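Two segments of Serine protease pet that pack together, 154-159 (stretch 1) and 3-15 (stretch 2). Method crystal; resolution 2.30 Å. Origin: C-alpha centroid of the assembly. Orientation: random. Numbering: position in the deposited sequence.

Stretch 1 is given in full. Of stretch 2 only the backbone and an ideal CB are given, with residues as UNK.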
ATOM      1  N   ASN A 154      21.700  19.623 -22.535  1.00 43.91           N
ATOM      2  CA  ASN A 154      20.819  19.829 -23.672  1.00 42.00           C
ATOM      3  C   ASN A 154      20.243  18.487 -24.073  1.00 43.94           C
ATOM      4  O   ASN A 154      20.981  17.554 -24.399  1.00 44.14           O
ATOM      5  CB  ASN A 154      21.569  20.466 -24.837  1.00 44.46           C
ATOM      6  CG  ASN A 154      20.651  21.217 -25.778  1.00 50.72           C
ATOM      7  OD1 ASN A 154      19.447  20.966 -25.829  1.00 48.71           O
ATOM      8  ND2 ASN A 154      21.218  22.145 -26.534  1.00 55.11           N
ATOM      9  N   THR A 155      18.923  18.381 -24.033  1.00 35.43           N
ATOM     10  CA  THR A 155      18.304  17.072 -23.974  1.00 34.73           C
ATOM     11  C   THR A 155      17.708  16.648 -25.303  1.00 35.89           C
ATOM     12  O   THR A 155      17.019  17.412 -25.972  1.00 35.91           O
ATOM     13  CB  THR A 155      17.233  17.049 -22.860  1.00 34.54           C
ATOM     14  OG1 THR A 155      17.883  17.139 -21.592  1.00 30.32           O
ATOM     15  CG2 THR A 155      16.412  15.758 -22.908  1.00 31.52           C
ATOM     16  N   THR A 156      17.988  15.407 -25.671  1.00 37.10           N
ATOM     17  CA  THR A 156      17.566  14.861 -26.953  1.00 38.01           C
ATOM     18  C   THR A 156      17.171  13.410 -26.786  1.00 37.59           C
ATOM     19  O   THR A 156      17.828  12.672 -26.045  1.00 36.69           O
ATOM     20  CB  THR A 156      18.686  14.952 -28.017  1.00 39.43           C
ATOM     21  OG1 THR A 156      19.186  16.289 -28.081  1.00 41.53           O
ATOM     22  CG2 THR A 156      18.157  14.568 -29.392  1.00 41.76           C
ATOM     23  N   PHE A 157      16.106  13.018 -27.484  1.00 35.65           N
ATOM     24  CA  PHE A 157      15.615  11.638 -27.502  1.00 40.44           C
ATOM     25  C   PHE A 157      15.616  11.127 -28.941  1.00 38.32           C
ATOM     26  O   PHE A 157      14.733  11.486 -29.707  1.00 40.59           O
ATOM     27  CB  PHE A 157      14.183  11.533 -26.927  1.00 35.71           C
ATOM     28  CG  PHE A 157      14.048  12.011 -25.509  1.00 35.00           C
ATOM     29  CD1 PHE A 157      14.316  11.164 -24.445  1.00 34.86           C
ATOM     30  CD2 PHE A 157      13.633  13.312 -25.233  1.00 38.05           C
ATOM     31  CE1 PHE A 157      14.174  11.611 -23.121  1.00 32.38           C
ATOM     32  CE2 PHE A 157      13.493  13.766 -23.917  1.00 34.14           C
ATOM     33  CZ  PHE A 157      13.768  12.918 -22.863  1.00 32.11           C
ATOM     34  N   SER A 158      16.600  10.295 -29.292  1.00 39.92           N
ATOM     35  CA  SER A 158      16.787   9.793 -30.665  1.00 40.91           C
ATOM     36  C   SER A 158      16.403  10.807 -31.726  1.00 43.89           C
ATOM     37  O   SER A 158      15.460  10.589 -32.490  1.00 48.56           O
ATOM     38  CB  SER A 158      15.977   8.512 -30.899  1.00 42.81           C
ATOM     39  OG  SER A 158      16.563   7.410 -30.234  1.00 44.19           O
ATOM     40  N   GLY A 159      17.092  11.937 -31.741  1.00 43.20           N
ATOM     41  CA  GLY A 159      16.861  12.910 -32.787  1.00 50.67           C
ATOM     42  C   GLY A 159      15.643  13.785 -32.586  1.00 52.44           C
ATOM     43  O   GLY A 159      15.310  14.590 -33.447  1.00 56.47           O
ATOM     44  N   UNK A   3      20.137  10.885 -25.650  1.00 32.02           N
ATOM     45  CA  UNK A   3      19.493   9.635 -25.252  1.00 38.15           C
ATOM     46  C   UNK A   3      18.955   8.831 -26.442  1.00 41.02           C
ATOM     47  O   UNK A   3      18.262   9.359 -27.315  1.00 38.31           O
ATOM     48  CB  UNK A   3      18.350   9.935 -24.280  1.00 38.15           C
ATOM     49  N   UNK A   4      19.257   7.541 -26.461  1.00 38.96           N
ATOM     50  CA  UNK A   4      18.762   6.669 -27.517  1.00 37.25           C
ATOM     51  C   UNK A   4      17.512   5.896 -27.077  1.00 38.78           C
ATOM     52  O   UNK A   4      17.575   5.027 -26.207  1.00 38.67           O
ATOM     53  CB  UNK A   4      19.860   5.692 -27.944  1.00 37.25           C
ATOM     54  N   UNK A   5      16.381   6.204 -27.702  1.00 39.75           N
ATOM     55  CA  UNK A   5      15.128   5.564 -27.338  1.00 40.86           C
ATOM     56  C   UNK A   5      14.654   4.548 -28.380  1.00 45.41           C
ATOM     57  O   UNK A   5      13.460   4.294 -28.507  1.00 43.61           O
ATOM     58  CB  UNK A   5      14.050   6.629 -27.129  1.00 40.86           C
ATOM     59  N   UNK A   6      15.597   3.949 -29.107  1.00 50.30           N
ATOM     60  CA  UNK A   6      15.250   2.942 -30.107  1.00 52.73           C
ATOM     61  C   UNK A   6      14.844   1.655 -29.418  1.00 54.15           C
ATOM     62  O   UNK A   6      13.965   0.932 -29.885  1.00 60.79           O
ATOM     63  CB  UNK A   6      16.418   2.692 -31.063  1.00 52.73           C
ATOM     64  N   UNK A   7      15.490   1.375 -28.295  1.00 49.55           N
ATOM     65  CA  UNK A   7      15.139   0.217 -27.494  1.00 50.22           C
ATOM     66  C   UNK A   7      14.326   0.658 -26.288  1.00 52.60           C
ATOM     67  O   UNK A   7      13.193   0.207 -26.089  1.00 54.11           O
ATOM     68  CB  UNK A   7      16.392  -0.542 -27.055  1.00 50.22           C
ATOM     69  N   UNK A   8      14.911   1.555 -25.495  1.00 44.22           N
ATOM     70  CA  UNK A   8      14.333   1.954 -24.222  1.00 38.98           C
ATOM     71  C   UNK A   8      13.306   3.050 -24.408  1.00 39.94           C
ATOM     72  O   UNK A   8      13.374   3.822 -25.353  1.00 37.40           O
ATOM     73  CB  UNK A   8      15.427   2.417 -23.258  1.00 38.98           C
ATOM     74  N   UNK A   9      12.355   3.130 -23.492  1.00 42.38           N
ATOM     75  CA  UNK A   9      11.455   4.278 -23.486  1.00 42.18           C
ATOM     76  C   UNK A   9      12.156   5.530 -22.966  1.00 39.20           C
ATOM     77  O   UNK A   9      13.038   5.463 -22.102  1.00 34.77           O
ATOM     78  CB  UNK A   9      10.219   3.977 -22.636  1.00 42.18           C
ATOM     79  N   UNK A  10      11.740   6.671 -23.494  1.00 36.30           N
ATOM     80  CA  UNK A  10      12.328   7.944 -23.142  1.00 38.10           C
ATOM     81  C   UNK A  10      12.220   8.175 -21.628  1.00 39.00           C
ATOM     82  O   UNK A  10      13.159   8.641 -20.987  1.00 34.74           O
ATOM     83  CB  UNK A  10      11.649   9.076 -23.915  1.00 38.10           C
ATOM     84  N   UNK A  11      11.076   7.792 -21.069  1.00 40.65           N
ATOM     85  CA  UNK A  11      10.759   8.020 -19.665  1.00 39.51           C
ATOM     86  C   UNK A  11      11.653   7.163 -18.765  1.00 38.59           C
ATOM     87  O   UNK A  11      11.855   7.468 -17.573  1.00 37.18           O
ATOM     88  CB  UNK A  11       9.284   7.717 -19.395  1.00 39.51           C
ATOM     89  N   UNK A  12      12.212   6.103 -19.349  1.00 38.44           N
ATOM     90  CA  UNK A  12      13.061   5.192 -18.591  1.00 37.82           C
ATOM     91  C   UNK A  12      14.353   5.847 -18.078  1.00 38.09           C
ATOM     92  O   UNK A  12      14.766   5.608 -16.939  1.00 35.24           O
ATOM     93  CB  UNK A  12      13.412   3.984 -19.462  1.00 37.82           C
ATOM     94  N   UNK A  13      14.992   6.662 -18.915  1.00 34.72           N
ATOM     95  CA  UNK A  13      16.188   7.370 -18.487  1.00 33.44           C
ATOM     96  C   UNK A  13      15.879   8.334 -17.351  1.00 31.88           C
ATOM     97  O   UNK A  13      16.686   8.517 -16.447  1.00 30.84           O
ATOM     98  CB  UNK A  13      16.810   8.124 -19.664  1.00 33.44           C
ATOM     99  N   UNK A  14      14.707   8.948 -17.417  1.00 32.37           N
ATOM    100  CA  UNK A  14      14.251   9.924 -16.427  1.00 29.46           C
ATOM    101  C   UNK A  14      13.877   9.260 -15.111  1.00 29.53           C
ATOM    102  O   UNK A  14      14.223   9.754 -14.041  1.00 29.40           O
ATOM    103  CB  UNK A  14      13.055  10.709 -16.969  1.00 29.46           C
ATOM    104  N   UNK A  15      13.161   8.138 -15.200  1.00 30.32           N
ATOM    105  CA  UNK A  15      12.764   7.376 -14.014  1.00 32.80           C
ATOM    106  C   UNK A  15      13.998   7.004 -13.192  1.00 31.28           C
ATOM    107  O   UNK A  15      13.982   7.084 -11.962  1.00 30.02           O
ATOM    108  CB  UNK A  15      11.990   6.118 -14.413  1.00 32.80           C
TER

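Two backbone hydrogen bonds fix the register before any side chain is chosen: the N of position 3 gives to Thr156 O at 2.9 Å, and Ser158 N gives to the O of position 3 at 2.7 Å, nearly straight. Both use main-chain atoms, so almost any residue except proline at position 3 could make them; sequence matters mainly around the Phe157 ring and the Ser158 hydroxyl.

At position 3 the CA-to-CB bond points sideways, its CB 4.2 Å from Phe157 CD1 and tight against Thr156 O. A flexible apolar chain could run along the ring; methionine would suit, and leucine is a shorter possibility. It is Met3, whose CE reaches Phe157 CE1 at 3.4 Å and Thr155 CG2 at 3.6 Å, while SD lies 4.7 Å from the Phe157 ring centroid in an oblique sulfur-aromatic approach.

Position 4 points away, but its CB is 4.4 Å from Ser158 OG, so a short polar side chain that turns back could meet the hydroxyl; many others would be tolerated. The residue is Asp4: OD1 lies 3.1 Å from Ser158 OG and accepts from N and OG of the residue at position 6, both at 2.9 Å.

Position 5 points toward stretch 1, its CB 4.1 Å from Ser158 OG and 4.9 Å from Phe157 CB. Its backbone N donates to Ser158 OG at 2.8 Å whatever the side chain, proline excepted, and valine, leucine or isoleucine would fit. Ile5 places CG2 at the ring edge, 3.9 Å from Phe157 CD1, and CG1 3.4 Å from Ser158 OG.

Position 6 points sideways, its CB 4.8 Å from Ser158 OG, so small or polar residues are plausible; Ser6 spends its hydroxyl on Asp4. Positions 7, 8 and 9 are out of reach: Lys7, Ala8 and Trp9.

Position 10 points toward stretch 1, its ideal CB 3.4 Å from Phe157 CD1. Such tightness favours a small residue, alanine above all; in Ala10, CB is the closest atom to the ring.

Positions 11 and 12 touch nothing in stretch 1; Arg11 has a long, charge-only salt bridge to position 15, and Asp12 OD2 accepts from Trp9 N.

Position 13 points toward stretch 1 with space to spare, so a large side chain is allowed; Tyr13 stops short of contact and gives its OH to Asp4 O at 2.8 Å. Position 14 also points toward stretch 1, with nothing within 5.5 Å of its CB, so a longer aliphatic could reach the ring. Leu14 brings CD1 to the ring edge, 4.4 Å from Phe157 CZ. Position 15, out of reach, is Asp15.

Stretch 2, residues 3-15: MDISKAWARDYLD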
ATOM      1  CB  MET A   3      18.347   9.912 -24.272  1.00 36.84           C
ATOM      2  CG  MET A   3      18.730   9.916 -22.799  1.00 35.54           C
ATOM      3  SD  MET A   3      17.449  10.655 -21.728  1.00 36.26           S
ATOM      4  CE  MET A   3      17.378  12.329 -22.357  1.00 29.68           C
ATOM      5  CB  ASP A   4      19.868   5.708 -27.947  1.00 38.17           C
ATOM      6  CG  ASP A   4      19.421   4.721 -29.007  1.00 46.47           C
ATOM      7  OD1 ASP A   4      18.341   4.902 -29.615  1.00 51.31           O
ATOM      8  OD2 ASP A   4      20.170   3.752 -29.233  1.00 50.48           O
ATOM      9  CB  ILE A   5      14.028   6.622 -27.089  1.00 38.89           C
ATOM     10  CG1 ILE A   5      13.724   7.418 -28.361  1.00 39.40           C
ATOM     11  CG2 ILE A   5      14.469   7.569 -25.974  1.00 35.06           C
ATOM     12  CD1 ILE A   5      12.447   8.266 -28.286  1.00 37.04           C
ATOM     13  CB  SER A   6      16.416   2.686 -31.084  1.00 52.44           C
ATOM     14  OG  SER A   6      17.572   2.182 -30.430  1.00 51.62           O
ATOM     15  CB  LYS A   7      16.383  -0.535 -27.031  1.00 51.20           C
ATOM     16  CG  LYS A   7      17.036  -1.405 -28.105  1.00 51.82           C
ATOM     17  CD  LYS A   7      17.936  -0.592 -29.008  1.00 52.95           C
ATOM     18  CE  LYS A   7      18.683  -1.481 -30.006  1.00 65.41           C
ATOM     19  NZ  LYS A   7      19.597  -2.459 -29.345  1.00 60.50           N
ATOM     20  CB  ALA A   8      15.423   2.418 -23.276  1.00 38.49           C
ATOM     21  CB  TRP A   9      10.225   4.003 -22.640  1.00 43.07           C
ATOM     22  CG  TRP A   9       9.138   3.352 -23.366  1.00 44.48           C
ATOM     23  CD1 TRP A   9       7.996   3.936 -23.824  1.00 41.88           C
ATOM     24  CD2 TRP A   9       9.054   1.970 -23.713  1.00 45.96           C
ATOM     25  NE1 TRP A   9       7.212   3.004 -24.446  1.00 47.83           N
ATOM     26  CE2 TRP A   9       7.835   1.783 -24.382  1.00 45.77           C
ATOM     27  CE3 TRP A   9       9.899   0.869 -23.521  1.00 48.52           C
ATOM     28  CZ2 TRP A   9       7.428   0.542 -24.865  1.00 49.80           C
ATOM     29  CZ3 TRP A   9       9.499  -0.363 -23.995  1.00 50.94           C
ATOM     30  CH2 TRP A   9       8.278  -0.518 -24.666  1.00 53.10           C
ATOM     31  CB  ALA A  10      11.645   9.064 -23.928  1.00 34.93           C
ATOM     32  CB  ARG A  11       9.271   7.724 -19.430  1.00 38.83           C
ATOM     33  CG  ARG A  11       8.835   7.593 -17.992  1.00 41.48           C
ATOM     34  CD  ARG A  11       7.334   7.417 -17.913  1.00 37.28           C
ATOM     35  NE  ARG A  11       6.975   6.086 -17.448  1.00 37.28           N
ATOM     36  CZ  ARG A  11       5.741   5.732 -17.100  1.00 40.96           C
ATOM     37  NH1 ARG A  11       4.757   6.619 -17.159  1.00 39.14           N
ATOM     38  NH2 ARG A  11       5.490   4.502 -16.677  1.00 38.11           N
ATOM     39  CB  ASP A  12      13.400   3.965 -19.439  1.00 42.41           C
ATOM     40  CG  ASP A  12      12.197   3.068 -19.667  1.00 47.31           C
ATOM     41  OD1 ASP A  12      11.264   3.117 -18.835  1.00 43.35           O
ATOM     42  OD2 ASP A  12      12.190   2.300 -20.660  1.00 51.22           O
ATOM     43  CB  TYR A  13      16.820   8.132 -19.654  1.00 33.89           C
ATOM     44  CG  TYR A  13      17.375   7.263 -20.757  1.00 39.37           C
ATOM     45  CD1 TYR A  13      18.674   6.766 -20.688  1.00 41.28           C
ATOM     46  CD2 TYR A  13      16.605   6.946 -21.876  1.00 36.56           C
ATOM     47  CE1 TYR A  13      19.198   5.967 -21.704  1.00 39.63           C
ATOM     48  CE2 TYR A  13      17.109   6.146 -22.891  1.00 40.02           C
ATOM     49  CZ  TYR A  13      18.412   5.664 -22.805  1.00 40.85           C
ATOM     50  OH  TYR A  13      18.921   4.871 -23.812  1.00 42.32           O
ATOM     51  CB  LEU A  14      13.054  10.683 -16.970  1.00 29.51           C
ATOM     52  CG  LEU A  14      13.265  11.912 -17.849  1.00 29.15           C
ATOM     53  CD1 LEU A  14      14.471  11.803 -18.706  1.00 29.17           C
ATOM     54  CD2 LEU A  14      12.053  12.152 -18.710  1.00 30.33           C
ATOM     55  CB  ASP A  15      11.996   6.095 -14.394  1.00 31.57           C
ATOM     56  CG  ASP A  15      10.473   6.282 -14.428  1.00 31.94           C
ATOM     57  OD1 ASP A  15       9.971   7.347 -14.033  1.00 31.36           O
ATOM     58  OD2 ASP A  15       9.769   5.331 -14.868  1.00 38.35           O
TER
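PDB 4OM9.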